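Local atomic coordinates of apoptosis regulator ced-9 (Caenorhabditis elegans, PDB entry 1OHU), a protein that restrains programmed cell death in the nematode by sequestering the death activator CED-4, until EGL-1 binds it and sets CED-4 free. Residues Phe79-Tyr82 and Gln83-Arg87; Pro36-Pro39 and Ser40-Pro44. The protein carries 3 engineered substitutions. All coordinates share one frame; numbering follows the deposited sequence.

In the fold
Both contacts are local, each joining residues a few positions apart in one continuous stretch: one is a partly buried run of helix packed on its neighbours, the other a turn in a surface loop. Interaction 2 comes first along the chain: residues 36-44 turn in the loop after helix 13-27, the helix that carries the predicted BH4 motif, and lead into helix 44-71. Interaction 1 makes up the short helix 79-86, which packs against helices 44-71, 101-118 and 128-144. Their centres are about 27 Å apart, on opposite sides of the chain's centre, and their nearest atoms stay about 15 Å from each other. Helix 44-71 is their common neighbour, since Val42 and Val85 both touch it.

Interaction 1: Phe79-Tyr82 and Gln83-Arg87; sequences FSLY and QDVVR
Leu81 and Val85 show how one turn of helix brings side chains together. They lie alongside each other, pointing the same way, and Leu81 CD2 presses on Val85 CG2 at 3.4 Å, tighter than usual for two methyl groups. Both also reach Leu71 of helix 44-71. On another flank Tyr82 and Val86 are buried: Val86 CB sits over one face of the tyrosine ring, toward its rim, and Val86 CG2 lies 3.7 Å from Tyr82 CE1. Tyr82 extends to helix 128-144, Val86 to helix 101-118.

Phe79 and Gln83 make a more polar pair. With CG anti to the backbone N (chi1 -168°), the phenyl ring swings to where Gln83 OE1 stands 3.1 Å above its plane, off centre, with the amide turned 42° from the ring. Tyr134 meets the same ring.

The solvent side is looser. Ser80 OG and Asp84 OD2 are 4.1 Å apart, and a water bridges them, giving a hydrogen to Asp84 OD2 at 2.8 Å. Beneath all this run four i to i+4 backbone bonds, of which Val85 N to Leu81 O (3.0 Å) is nearly collinear with the carbonyl. The chemistry thus divides the helix: methyls and rings pack it against the neighbouring helices, while hydroxyl and carboxylate share water outside.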
# COMPACT_ATOMS: atom_id res chain seq x y z
N PHE A 79 13.85 1.58 9.21
CA PHE A 79 12.73 0.69 9.42
C PHE A 79 12.03 1.03 10.74
O PHE A 79 10.81 0.96 10.84
CB PHE A 79 13.20 -0.76 9.43
CG PHE A 79 12.09 -1.77 9.37
CD1 PHE A 79 11.02 -1.59 8.50
CD2 PHE A 79 12.12 -2.91 10.17
CE1 PHE A 79 10.00 -2.53 8.42
CE2 PHE A 79 11.10 -3.86 10.09
CZ PHE A 79 10.03 -3.66 9.22
N SER A 80 12.82 1.40 11.74
CA SER A 80 12.27 1.76 13.04
C SER A 80 11.37 2.98 12.90
O SER A 80 10.22 2.96 13.33
CB SER A 80 13.39 2.06 14.03
OG SER A 80 12.83 2.38 15.29
N LEU A 81 11.91 4.05 12.32
CA LEU A 81 11.14 5.27 12.13
C LEU A 81 9.87 4.94 11.32
O LEU A 81 8.79 5.43 11.63
CB LEU A 81 11.97 6.31 11.39
CG LEU A 81 11.49 7.76 11.33
CD1 LEU A 81 12.44 8.56 10.46
CD2 LEU A 81 10.08 7.86 10.76
N TYR A 82 10.02 4.12 10.29
CA TYR A 82 8.89 3.74 9.47
C TYR A 82 7.78 3.15 10.34
O TYR A 82 6.60 3.48 10.20
CB TYR A 82 9.32 2.71 8.41
CG TYR A 82 8.15 2.04 7.72
CD1 TYR A 82 7.43 2.70 6.72
CD2 TYR A 82 7.73 0.77 8.10
CE1 TYR A 82 6.32 2.12 6.13
CE2 TYR A 82 6.62 0.18 7.52
CZ TYR A 82 5.92 0.85 6.54
OH TYR A 82 4.82 0.26 5.97
N GLN A 83 8.17 2.26 11.25
CA GLN A 83 7.21 1.62 12.15
C GLN A 83 6.55 2.59 13.13
O GLN A 83 5.39 2.41 13.50
CB GLN A 83 7.90 0.48 12.89
CG GLN A 83 8.19 -0.72 12.00
CD GLN A 83 8.98 -1.80 12.71
OE1 GLN A 83 10.18 -1.94 12.51
NE2 GLN A 83 8.30 -2.56 13.56
N ASP A 84 7.29 3.62 13.56
CA ASP A 84 6.73 4.60 14.48
C ASP A 84 5.66 5.44 13.78
O ASP A 84 4.63 5.77 14.37
CB ASP A 84 7.81 5.56 15.01
CG ASP A 84 8.90 4.86 15.79
OD1 ASP A 84 8.62 3.83 16.44
OD2 ASP A 84 10.05 5.36 15.77
N VAL A 85 5.93 5.81 12.53
CA VAL A 85 5.03 6.65 11.74
C VAL A 85 3.77 5.95 11.27
O VAL A 85 2.69 6.55 11.22
CB VAL A 85 5.75 7.24 10.50
CG1 VAL A 85 4.75 7.87 9.54
CG2 VAL A 85 6.76 8.29 10.95
N VAL A 86 3.92 4.68 10.93
CA VAL A 86 2.86 3.84 10.39
C VAL A 86 2.03 3.07 11.43
O VAL A 86 1.02 2.45 11.11
CB VAL A 86 3.50 2.86 9.38
CG1 VAL A 86 2.83 1.50 9.42
CG2 VAL A 86 3.44 3.47 7.98
N ARG A 87 2.47 3.12 12.68
CA ARG A 87 1.80 2.42 13.78
C ARG A 87 0.27 2.51 13.77
O ARG A 87 -0.41 1.50 13.94
CB ARG A 87 2.35 2.93 15.12
CG ARG A 87 1.82 2.19 16.34
CD ARG A 87 2.26 2.87 17.63
NE ARG A 87 1.73 2.23 18.83
CZ ARG A 87 1.89 2.69 20.07
NH1 ARG A 87 2.57 3.82 20.27
NH2 ARG A 87 1.37 2.04 21.10
O HOH W 1 12.85 5.30 15.93

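Interaction 2: Pro36-Pro39 and Ser40-Pro44; sequences PGLP and SGVQP. Engineered in segment 40-44: Ser40 (natural residue Cys).
Leu38 and Gly41 are the two ends of a type I beta turn, a compact kink closed by one backbone bond. Gly41 N donates to Leu38 O at 2.7 Å, but the bond is bent: the N-H...O angle is 145°, and the donor stands well above the carbonyl plane. Pro39 and Ser40 fill the corners. The ring of Pro39 restricts phi at the first corner. Ser40, an engineered residue that is cysteine in the natural protein, turns its OG back beside its own backbone N, where Ser40 OG lies 3.7 Å from Pro39 C.

The leucine side chain follows the chain as it leaves the turn. Leu38 CB rests 4.0 Å from Gly41 CA, so the contact begins at the turn's closing residue. One bond further, Leu38 CG meets the Gly41 carbonyl group. At the tip, Leu38 CD2 lies 3.9 Å from Gly41 C and, a little farther on, approaches Val42 N; the contact of Leu38 CD2 with the methyl Val42 CG2 is loose, at 4.3 Å. Leu38 also touches Val18 and Asp19 of helix 13-27, while Val42 reaches Asp19 as well as Glu47 and Arg50 of helix 44-71.

Gln43 folds back on this exit. Gln43 NE2 donates to Gly41 O at 2.9 Å, with the acceptor close to the amide plane, and its OE1 takes a hydrogen bond from Arg10, so both ends of the buried amide have partners. Positive phi at Gly41, a conformation glycine adopts readily, sends the chain onward to Gln43 at the N-cap position: a type I beta turn followed by a helix start, in the last part of the loop that connects helix 13-27 to helix 44-71 of the Bcl-2 fold.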
# COMPACT_ATOMS: atom_id res chain seq x y z
N PRO A 36 10.59 -3.03 -9.26
CA PRO A 36 10.95 -4.44 -9.49
C PRO A 36 9.93 -5.13 -10.40
O PRO A 36 8.79 -4.68 -10.51
CB PRO A 36 11.00 -5.04 -8.08
CG PRO A 36 10.14 -4.14 -7.27
CD PRO A 36 10.42 -2.77 -7.82
N GLY A 37 10.34 -6.20 -11.06
CA GLY A 37 9.43 -6.90 -11.94
C GLY A 37 8.26 -7.56 -11.23
O GLY A 37 8.28 -7.74 -10.01
N LEU A 38 7.24 -7.92 -11.99
CA LEU A 38 6.06 -8.58 -11.46
C LEU A 38 6.03 -9.95 -12.14
O LEU A 38 5.46 -10.10 -13.22
CB LEU A 38 4.81 -7.77 -11.80
CG LEU A 38 3.82 -7.37 -10.70
CD1 LEU A 38 4.56 -6.83 -9.49
CD2 LEU A 38 2.86 -6.33 -11.24
N PRO A 39 6.64 -10.96 -11.51
CA PRO A 39 6.71 -12.33 -12.04
C PRO A 39 5.47 -12.88 -12.75
O PRO A 39 5.58 -13.48 -13.82
CB PRO A 39 7.10 -13.15 -10.82
CG PRO A 39 6.67 -12.29 -9.65
CD PRO A 39 7.07 -10.93 -10.11
N SER A 40 4.29 -12.69 -12.17
CA SER A 40 3.08 -13.18 -12.78
C SER A 40 2.31 -12.07 -13.49
O SER A 40 1.23 -12.29 -14.03
CB SER A 40 2.19 -13.85 -11.73
OG SER A 40 2.88 -14.90 -11.06
N GLY A 41 2.89 -10.87 -13.48
CA GLY A 41 2.24 -9.74 -14.10
C GLY A 41 1.11 -9.24 -13.22
O GLY A 41 0.88 -9.77 -12.12
N VAL A 42 0.39 -8.23 -13.69
CA VAL A 42 -0.72 -7.68 -12.92
C VAL A 42 -1.79 -8.72 -12.62
O VAL A 42 -2.24 -9.44 -13.51
CB VAL A 42 -1.38 -6.50 -13.66
CG1 VAL A 42 -2.55 -5.97 -12.86
CG2 VAL A 42 -0.36 -5.39 -13.90
N GLN A 43 -2.18 -8.79 -11.35
CA GLN A 43 -3.20 -9.72 -10.91
C GLN A 43 -4.48 -8.93 -10.64
O GLN A 43 -4.43 -7.76 -10.28
CB GLN A 43 -2.77 -10.43 -9.62
CG GLN A 43 -1.51 -11.27 -9.77
CD GLN A 43 -1.62 -12.28 -10.89
OE1 GLN A 43 -2.52 -13.12 -10.88
NE2 GLN A 43 -0.72 -12.20 -11.86
N PRO A 44 -5.65 -9.57 -10.83
CA PRO A 44 -6.90 -8.85 -10.58
C PRO A 44 -6.96 -8.31 -9.15
O PRO A 44 -7.61 -7.29 -8.89
CB PRO A 44 -7.97 -9.91 -10.88
CG PRO A 44 -7.26 -11.22 -10.69
CD PRO A 44 -5.91 -10.95 -11.28